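Local coordinates for protein diffuse adherence adhesin (Escherichia coli, PDB 4MEE) that mediates attachment of the bacterium to mammalian cells, here represented by its C-terminal transport unit, a beta-barrel in the outer membrane, at residues Ser423-Ile433 with Gly445-Ser456; Asn156-Phe164 with Asn258-Gly266. All coordinates share one frame; numbering follows the deposited sequence.

Interaction 1: residues Ser423-Ile433 with Gly445-Ser456; sequences SRNQGEIKTGI and GGVAYQAGGHGS
Ile-429 and Tyr-449 face each other as a hydrogen-bonded pair in the middle of an antiparallel beta hairpin, two neighbouring strands in the wall of the autotransporter barrel. Their backbones exchange two bonds, Ile-429 N to Tyr-449 O at 3.1 Å and Tyr-449 N to Ile-429 O at 3.2 Å. Gly-427 with Ala-451 and Thr-431 with Val-447 repeat the exchange on either side, and the axes run at 168°. Ile-429, Thr-431, Val-447, Tyr-449 and Ala-451 lie on one face, the outer surface of the barrel, where apolar groups can meet lipid. There Ile-429 CG2 approaches Tyr-449 CB to 4.0 Å and sits at the edge of the tyrosine ring, near its plane. The side chain of Tyr-449 leaves with CG anti to the backbone N (chi1 172°) and reaches on to Asn-457 and Ile-459 of the next strand.

The other face, turned to the barrel interior, carries Glu-428, which runs alongside Gln-450, their methylenes in contact and the carboxylate and amide planes 40° apart. The carboxylate takes its polar partners from the next strands of the wall: a salt bridge to Lys-373 and a hydrogen bond from Asn-401, which would favour the charged form. Next along, the aliphatic part of Lys-430 lies against Ala-448. Gly-432 and Gly-446 bring their backbones close, and near the hairpin's other end the extended chain of Gln-426 passes over Gly-452, its CG 3.5 Å from Gly-452 CA.

Interaction 2: residues Asn156-Phe164 with Asn258-Gly266; sequences NMTLANSLF and NTLDGYSVG. Unlike the reference sequence in segment 156-164: Thr-158 (reference Ala).
The helical segment from Asn-156 runs at 24° to strand 258-266, their axes 9.5 Å apart at closest, so a helix inside the barrel lies along one strand of its wall. The side chains of Asn-258, Leu-260 and Ser-264 start toward the helix, whereas those of Thr-259 and Tyr-263 start away from it.

Leu-260 has the most extensive apolar contact. Its chi1 of 178° carries CG away from the backbone N, and CD2 comes 3.7 Å from Leu-159 CB, the two side chains crossing at a slant. The same methyl meets Leu-163 CD2 tip to tip at 4.2 Å and also approaches the backbone of Asn-156. Phe-164, the residue after Leu-163, lays its ring over Ser-264. Ser-264 CB stands 3.7 Å from the centroid of the Phe-164 ring, over its centre, a CH-pi contact, and the carbonyl O of Gly-262 lies at the ring's edge. Neighbouring strands complete the surroundings: Ala-241, Ile-214 and Gln-288 also touch Phe-164, and Ala-243 touches Leu-159.

At the start of the segment, the amides of Asn-156 and Asn-258 pass one another running opposite ways, their planes 70° apart. They meet, but with geometry too poor to count as a hydrogen bond in this model. Asn-156 ND2 has a weak hydrogen bond to Tyr-306 OH.

The contact thus depends chiefly on packing of leucine side chains and the Phe-164 face. Lacking directional bonds, such packing probably fixes the helix's angle less rigidly than paired hydrogen bonds would.

Both contacts belong to the autotransporter beta-barrel, and they illustrate two kinds of contact: strand to strand in the wall, and wall to the helix held within. Both segments of interaction 2 precede those of interaction 1 in the chain. Their centres lie 19 Å apart, with nearest atoms about 7 Å apart and no direct touch. Interaction 1 pairs strands 425-436 and 441-451 by backbone bonds, whereas interaction 2 sets helix 149-162 against strand 255-272 by side-chain packing. The wall thus owes its continuity to contacts like the first, while the second packs the helix against the inner face of the wall.

Interaction 1: residues Ser423-Ile433 with Gly445-Ser456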
loop_
_atom_site.group_PDB
_atom_site.type_symbol
_atom_site.label_atom_id
_atom_site.label_comp_id
_atom_site.label_asym_id
_atom_site.label_seq_id
_atom_site.Cartn_x
_atom_site.Cartn_y
_atom_site.Cartn_z
ATOM N N SER A 423 -6.068 -13.504 2.264
ATOM C CA SER A 423 -6.763 -12.707 1.292
ATOM C C SER A 423 -5.974 -12.912 0.029
ATOM O O SER A 423 -5.295 -12.008 -0.455
ATOM C CB SER A 423 -6.752 -11.257 1.735
ATOM O OG SER A 423 -6.717 -11.219 3.147
ATOM N N ARG A 424 -6.032 -14.138 -0.473
ATOM C CA ARG A 424 -5.318 -14.499 -1.681
ATOM C C ARG A 424 -5.876 -13.674 -2.825
ATOM O O ARG A 424 -5.139 -13.228 -3.693
ATOM C CB ARG A 424 -5.479 -15.987 -1.984
ATOM C CG ARG A 424 -5.022 -16.912 -0.866
ATOM C CD ARG A 424 -4.779 -18.331 -1.364
ATOM N NE ARG A 424 -3.400 -18.539 -1.809
ATOM C CZ ARG A 424 -2.396 -18.870 -1.004
ATOM N NH1 ARG A 424 -2.606 -19.036 0.291
ATOM N NH2 ARG A 424 -1.182 -19.033 -1.494
ATOM N N ASN A 425 -7.183 -13.463 -2.801
ATOM C CA ASN A 425 -7.841 -12.685 -3.824
ATOM C C ASN A 425 -8.684 -11.621 -3.175
ATOM O O ASN A 425 -9.428 -11.906 -2.243
ATOM C CB ASN A 425 -8.712 -13.585 -4.683
ATOM C CG ASN A 425 -7.897 -14.504 -5.561
ATOM O OD1 ASN A 425 -7.425 -14.105 -6.623
ATOM N ND2 ASN A 425 -7.725 -15.744 -5.121
ATOM N N GLN A 426 -8.561 -10.394 -3.664
ATOM C CA GLN A 426 -9.304 -9.273 -3.113
ATOM C C GLN A 426 -9.808 -8.374 -4.219
ATOM O O GLN A 426 -9.239 -8.350 -5.306
ATOM C CB GLN A 426 -8.419 -8.454 -2.183
ATOM C CG GLN A 426 -8.215 -9.072 -0.818
ATOM C CD GLN A 426 -7.314 -8.229 0.057
ATOM O OE1 GLN A 426 -6.190 -7.897 -0.324
ATOM N NE2 GLN A 426 -7.803 -7.879 1.240
ATOM N N GLY A 427 -10.872 -7.629 -3.934
ATOM C CA GLY A 427 -11.378 -6.609 -4.851
ATOM C C GLY A 427 -11.103 -5.213 -4.321
ATOM O O GLY A 427 -11.315 -4.933 -3.143
ATOM N N GLU A 428 -10.631 -4.322 -5.179
ATOM C CA GLU A 428 -10.282 -2.994 -4.710
ATOM C C GLU A 428 -11.011 -1.923 -5.494
ATOM O O GLU A 428 -11.125 -2.008 -6.712
ATOM C CB GLU A 428 -8.778 -2.799 -4.794
ATOM C CG GLU A 428 -8.279 -1.441 -4.339
ATOM C CD GLU A 428 -6.869 -1.177 -4.817
ATOM O OE1 GLU A 428 -6.525 -1.654 -5.916
ATOM O OE2 GLU A 428 -6.103 -0.500 -4.103
ATOM N N ILE A 429 -11.504 -0.916 -4.789
ATOM C CA ILE A 429 -12.162 0.204 -5.433
ATOM C C ILE A 429 -11.612 1.510 -4.896
ATOM O O ILE A 429 -11.662 1.769 -3.696
ATOM C CB ILE A 429 -13.679 0.182 -5.207
ATOM C CG1 ILE A 429 -14.333 1.388 -5.881
ATOM C CG2 ILE A 429 -13.995 0.197 -3.723
ATOM C CD1 ILE A 429 -14.811 1.118 -7.289
ATOM N N LYS A 430 -11.100 2.331 -5.800
ATOM C CA LYS A 430 -10.527 3.614 -5.439
ATOM C C LYS A 430 -11.343 4.729 -6.050
ATOM O O LYS A 430 -12.027 4.525 -7.053
ATOM C CB LYS A 430 -9.093 3.711 -5.946
ATOM C CG LYS A 430 -8.176 2.640 -5.386
ATOM C CD LYS A 430 -6.736 3.120 -5.324
ATOM C CE LYS A 430 -5.905 2.569 -6.471
ATOM N NZ LYS A 430 -4.890 3.560 -6.917
ATOM N N THR A 431 -11.270 5.903 -5.439
ATOM C CA THR A 431 -11.860 7.104 -6.004
ATOM C C THR A 431 -11.297 8.312 -5.289
ATOM O O THR A 431 -10.856 8.204 -4.153
ATOM C CB THR A 431 -13.391 7.124 -5.863
ATOM O OG1 THR A 431 -13.896 8.339 -6.427
ATOM C CG2 THR A 431 -13.796 7.044 -4.400
ATOM N N GLY A 432 -11.324 9.460 -5.953
ATOM C CA GLY A 432 -10.872 10.705 -5.347
ATOM C C GLY A 432 -10.852 11.842 -6.346
ATOM O O GLY A 432 -11.163 11.647 -7.518
ATOM N N ILE A 433 -10.492 13.031 -5.871
ATOM C CA ILE A 433 -10.414 14.222 -6.715
ATOM C C ILE A 433 -9.047 14.888 -6.549
ATOM O O ILE A 433 -8.536 14.983 -5.437
ATOM C CB ILE A 433 -11.563 15.219 -6.400
ATOM C CG1 ILE A 433 -11.593 16.363 -7.423
ATOM C CG2 ILE A 433 -11.467 15.746 -4.970
ATOM C CD1 ILE A 433 -12.890 17.146 -7.451
ATOM N N GLY A 445 -6.976 14.282 -2.701
ATOM C CA GLY A 445 -7.610 13.426 -1.729
ATOM C C GLY A 445 -8.023 12.163 -2.444
ATOM O O GLY A 445 -8.473 12.208 -3.587
ATOM N N GLY A 446 -7.846 11.034 -1.771
ATOM C CA GLY A 446 -8.207 9.738 -2.322
ATOM C C GLY A 446 -8.755 8.817 -1.254
ATOM O O GLY A 446 -8.330 8.871 -0.102
ATOM N N VAL A 447 -9.712 7.979 -1.642
ATOM C CA VAL A 447 -10.320 7.001 -0.746
ATOM C C VAL A 447 -10.250 5.613 -1.386
ATOM O O VAL A 447 -10.753 5.401 -2.492
ATOM C CB VAL A 447 -11.779 7.379 -0.384
ATOM C CG1 VAL A 447 -12.456 6.263 0.398
ATOM C CG2 VAL A 447 -11.818 8.676 0.413
ATOM N N ALA A 448 -9.608 4.684 -0.681
ATOM C CA ALA A 448 -9.411 3.314 -1.152
ATOM C C ALA A 448 -10.022 2.302 -0.188
ATOM O O ALA A 448 -9.915 2.450 1.034
ATOM C CB ALA A 448 -7.929 3.031 -1.340
ATOM N N TYR A 449 -10.653 1.274 -0.750
ATOM C CA TYR A 449 -11.300 0.231 0.035
ATOM C C TYR A 449 -11.036 -1.154 -0.556
ATOM O O TYR A 449 -11.271 -1.377 -1.741
ATOM C CB TYR A 449 -12.802 0.496 0.132
ATOM C CG TYR A 449 -13.573 -0.637 0.757
ATOM C CD1 TYR A 449 -13.626 -0.784 2.139
ATOM C CD2 TYR A 449 -14.241 -1.566 -0.033
ATOM C CE1 TYR A 449 -14.333 -1.821 2.720
ATOM C CE2 TYR A 449 -14.951 -2.608 0.536
ATOM C CZ TYR A 449 -14.992 -2.730 1.912
ATOM O OH TYR A 449 -15.693 -3.764 2.481
ATOM N N GLN A 450 -10.554 -2.071 0.283
ATOM C CA GLN A 450 -10.179 -3.427 -0.137
ATOM C C GLN A 450 -10.998 -4.461 0.605
ATOM O O GLN A 450 -11.159 -4.368 1.816
ATOM C CB GLN A 450 -8.716 -3.721 0.183
ATOM C CG GLN A 450 -7.705 -3.303 -0.866
ATOM C CD GLN A 450 -6.766 -2.221 -0.371
ATOM O OE1 GLN A 450 -7.201 -1.178 0.115
ATOM N NE2 GLN A 450 -5.467 -2.467 -0.493
ATOM N N ALA A 451 -11.480 -5.471 -0.102
ATOM C CA ALA A 451 -12.202 -6.545 0.560
ATOM C C ALA A 451 -11.777 -7.904 0.038
ATOM O O ALA A 451 -11.594 -8.091 -1.161
ATOM C CB ALA A 451 -13.699 -6.355 0.407
ATOM N N GLY A 452 -11.619 -8.847 0.955
ATOM C CA GLY A 452 -11.266 -10.205 0.599
ATOM C C GLY A 452 -12.304 -11.133 1.173
ATOM O O GLY A 452 -13.497 -10.978 0.912
ATOM N N GLY A 453 -11.852 -12.087 1.979
ATOM C CA GLY A 453 -12.756 -13.012 2.650
ATOM C C GLY A 453 -13.609 -12.319 3.690
ATOM O O GLY A 453 -13.433 -11.134 3.971
ATOM N N HIS A 454 -14.551 -13.057 4.254
ATOM C CA HIS A 454 -15.315 -12.543 5.369
ATOM C C HIS A 454 -14.336 -12.008 6.400
ATOM O O HIS A 454 -13.419 -12.713 6.799
ATOM C CB HIS A 454 -16.149 -13.655 5.985
ATOM C CG HIS A 454 -16.968 -13.215 7.156
ATOM N ND1 HIS A 454 -18.019 -12.333 7.034
ATOM C CD2 HIS A 454 -16.899 -13.540 8.468
ATOM C CE1 HIS A 454 -18.561 -12.131 8.222
ATOM N NE2 HIS A 454 -17.897 -12.849 9.109
ATOM N N GLY A 455 -14.515 -10.753 6.798
ATOM C CA GLY A 455 -13.681 -10.147 7.841
ATOM C C GLY A 455 -12.377 -9.465 7.437
ATOM O O GLY A 455 -11.530 -9.185 8.297
ATOM N N SER A 456 -12.214 -9.185 6.142
ATOM C CA SER A 456 -11.030 -8.473 5.636
ATOM C C SER A 456 -11.372 -7.174 4.918
ATOM O O SER A 456 -12.233 -7.136 4.041
ATOM C CB SER A 456 -10.206 -9.376 4.721
ATOM O OG SER A 456 -10.001 -10.632 5.338
#

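Interaction 2: residues Asn156-Phe164 with Asn258-Gly266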
loop_
_atom_site.group_PDB
_atom_site.type_symbol
_atom_site.label_atom_id
_atom_site.label_comp_id
_atom_site.label_asym_id
_atom_site.label_seq_id
_atom_site.Cartn_x
_atom_site.Cartn_y
_atom_site.Cartn_z
ATOM N N ASN A 156 1.581 -7.843 12.155
ATOM C CA ASN A 156 2.686 -6.943 11.983
ATOM C C ASN A 156 3.420 -7.287 10.730
ATOM O O ASN A 156 3.957 -6.444 10.062
ATOM C CB ASN A 156 3.598 -7.035 13.162
ATOM C CG ASN A 156 3.022 -6.342 14.343
ATOM O OD1 ASN A 156 2.026 -5.638 14.229
ATOM N ND2 ASN A 156 3.629 -6.533 15.483
ATOM N N MET A 157 3.422 -8.560 10.407
ATOM C CA MET A 157 4.048 -9.030 9.220
ATOM C C MET A 157 3.372 -8.491 7.976
ATOM O O MET A 157 4.022 -8.149 7.006
ATOM C CB MET A 157 3.919 -10.525 9.215
ATOM C CG MET A 157 4.232 -11.144 7.905
ATOM S SD MET A 157 5.830 -11.888 8.112
ATOM C CE MET A 157 6.004 -12.596 6.501
ATOM N N THR A 158 2.054 -8.465 8.003
ATOM C CA THR A 158 1.277 -8.011 6.888
ATOM C C THR A 158 1.444 -6.546 6.635
ATOM O O THR A 158 1.579 -6.126 5.509
ATOM C CB THR A 158 -0.170 -8.199 7.228
ATOM O OG1 THR A 158 -0.246 -9.160 8.278
ATOM C CG2 THR A 158 -0.894 -8.709 6.035
ATOM N N LEU A 159 1.394 -5.778 7.709
ATOM C CA LEU A 159 1.543 -4.346 7.668
ATOM C C LEU A 159 2.916 -3.965 7.226
ATOM O O LEU A 159 3.101 -3.053 6.470
ATOM C CB LEU A 159 1.343 -3.809 9.055
ATOM C CG LEU A 159 -0.103 -3.812 9.481
ATOM C CD1 LEU A 159 -0.150 -3.538 10.963
ATOM C CD2 LEU A 159 -0.813 -2.747 8.678
ATOM N N ALA A 160 3.889 -4.700 7.706
ATOM C CA ALA A 160 5.243 -4.370 7.445
ATOM C C ALA A 160 5.490 -4.388 5.970
ATOM O O ALA A 160 6.289 -3.628 5.479
ATOM C CB ALA A 160 6.118 -5.376 8.102
ATOM N N ASN A 161 4.799 -5.263 5.263
ATOM C CA ASN A 161 4.972 -5.344 3.829
ATOM C C ASN A 161 4.046 -4.485 2.990
ATOM O O ASN A 161 4.378 -4.140 1.869
ATOM C CB ASN A 161 4.836 -6.770 3.379
ATOM C CG ASN A 161 5.805 -7.671 4.070
ATOM O OD1 ASN A 161 6.809 -8.042 3.507
ATOM N ND2 ASN A 161 5.500 -8.038 5.290
ATOM N N SER A 162 2.879 -4.152 3.505
ATOM C CA SER A 162 1.988 -3.337 2.730
ATOM C C SER A 162 1.916 -1.919 3.229
ATOM O O SER A 162 1.176 -1.119 2.692
ATOM C CB SER A 162 0.601 -3.928 2.745
ATOM O OG SER A 162 0.063 -3.852 4.047
ATOM N N LEU A 163 2.657 -1.596 4.272
ATOM C CA LEU A 163 2.575 -0.248 4.812
ATOM C C LEU A 163 3.143 0.875 3.937
ATOM O O LEU A 163 2.605 1.967 3.931
ATOM C CB LEU A 163 3.191 -0.201 6.204
ATOM C CG LEU A 163 2.489 0.661 7.256
ATOM C CD1 LEU A 163 1.051 0.948 6.857
ATOM C CD2 LEU A 163 2.560 0.001 8.621
ATOM N N PHE A 164 4.227 0.635 3.214
ATOM C CA PHE A 164 4.848 1.719 2.473
ATOM C C PHE A 164 4.686 1.588 0.991
ATOM O O PHE A 164 5.468 2.137 0.232
ATOM C CB PHE A 164 6.327 1.793 2.787
ATOM C CG PHE A 164 6.622 2.438 4.067
ATOM C CD1 PHE A 164 6.379 3.761 4.236
ATOM C CD2 PHE A 164 7.134 1.714 5.097
ATOM C CE1 PHE A 164 6.648 4.357 5.418
ATOM C CE2 PHE A 164 7.400 2.303 6.281
ATOM C CZ PHE A 164 7.161 3.624 6.439
ATOM N N ASN A 258 -0.931 -5.213 19.431
ATOM C CA ASN A 258 0.354 -5.102 18.755
ATOM C C ASN A 258 0.616 -3.705 18.266
ATOM O O ASN A 258 -0.303 -2.997 17.943
ATOM C CB ASN A 258 0.439 -6.066 17.592
ATOM C CG ASN A 258 -0.503 -5.711 16.478
ATOM O OD1 ASN A 258 -1.626 -6.185 16.441
ATOM N ND2 ASN A 258 -0.028 -4.919 15.534
ATOM N N THR A 259 1.877 -3.303 18.200
ATOM C CA THR A 259 2.194 -1.986 17.689
ATOM C C THR A 259 3.404 -2.023 16.805
ATOM O O THR A 259 4.224 -2.906 16.927
ATOM C CB THR A 259 2.536 -1.063 18.827
ATOM O OG1 THR A 259 3.934 -1.178 19.099
ATOM C CG2 THR A 259 1.790 -1.492 20.019
ATOM N N LEU A 260 3.540 -1.047 15.920
ATOM C CA LEU A 260 4.615 -1.112 14.944
ATOM C C LEU A 260 5.050 0.275 14.476
ATOM O O LEU A 260 4.212 1.091 14.174
ATOM C CB LEU A 260 4.108 -1.933 13.790
ATOM C CG LEU A 260 4.903 -2.204 12.548
ATOM C CD1 LEU A 260 5.907 -3.293 12.802
ATOM C CD2 LEU A 260 3.876 -2.673 11.571
ATOM N N ASP A 261 6.351 0.539 14.430
ATOM C CA ASP A 261 6.881 1.814 13.977
ATOM C C ASP A 261 7.901 1.489 12.961
ATOM O O ASP A 261 8.712 0.638 13.202
ATOM C CB ASP A 261 7.627 2.476 15.094
ATOM C CG ASP A 261 6.770 3.405 15.860
ATOM O OD1 ASP A 261 6.530 4.513 15.357
ATOM O OD2 ASP A 261 6.324 3.026 16.957
ATOM N N GLY A 262 7.902 2.168 11.831
ATOM C CA GLY A 262 8.790 1.768 10.758
ATOM C C GLY A 262 9.344 2.940 10.006
ATOM O O GLY A 262 8.913 4.049 10.230
ATOM N N TYR A 263 10.309 2.683 9.127
ATOM C CA TYR A 263 10.920 3.711 8.294
ATOM C C TYR A 263 11.221 3.145 6.922
ATOM O O TYR A 263 11.417 1.958 6.797
ATOM C CB TYR A 263 12.220 4.195 8.925
ATOM C CG TYR A 263 12.024 4.974 10.179
ATOM C CD1 TYR A 263 11.966 6.344 10.147
ATOM C CD2 TYR A 263 11.907 4.338 11.393
ATOM C CE1 TYR A 263 11.782 7.058 11.283
ATOM C CE2 TYR A 263 11.714 5.042 12.532
ATOM C CZ TYR A 263 11.662 6.401 12.463
ATOM O OH TYR A 263 11.479 7.108 13.597
ATOM N N SER A 264 11.259 3.982 5.891
ATOM C CA SER A 264 11.588 3.487 4.555
ATOM C C SER A 264 12.445 4.455 3.763
ATOM O O SER A 264 12.472 5.632 4.051
ATOM C CB SER A 264 10.320 3.167 3.775
ATOM O OG SER A 264 9.910 4.272 3.000
ATOM N N VAL A 265 13.165 3.951 2.778
ATOM C CA VAL A 265 13.904 4.828 1.927
ATOM C C VAL A 265 14.165 4.118 0.640
ATOM O O VAL A 265 14.397 2.930 0.632
ATOM C CB VAL A 265 15.265 5.096 2.504
ATOM C CG1 VAL A 265 16.179 4.013 2.009
ATOM C CG2 VAL A 265 15.754 6.431 2.017
ATOM N N GLY A 266 14.167 4.837 -0.458
ATOM C CA GLY A 266 14.364 4.162 -1.715
ATOM C C GLY A 266 14.301 5.105 -2.875
ATOM O O GLY A 266 14.290 6.308 -2.692
#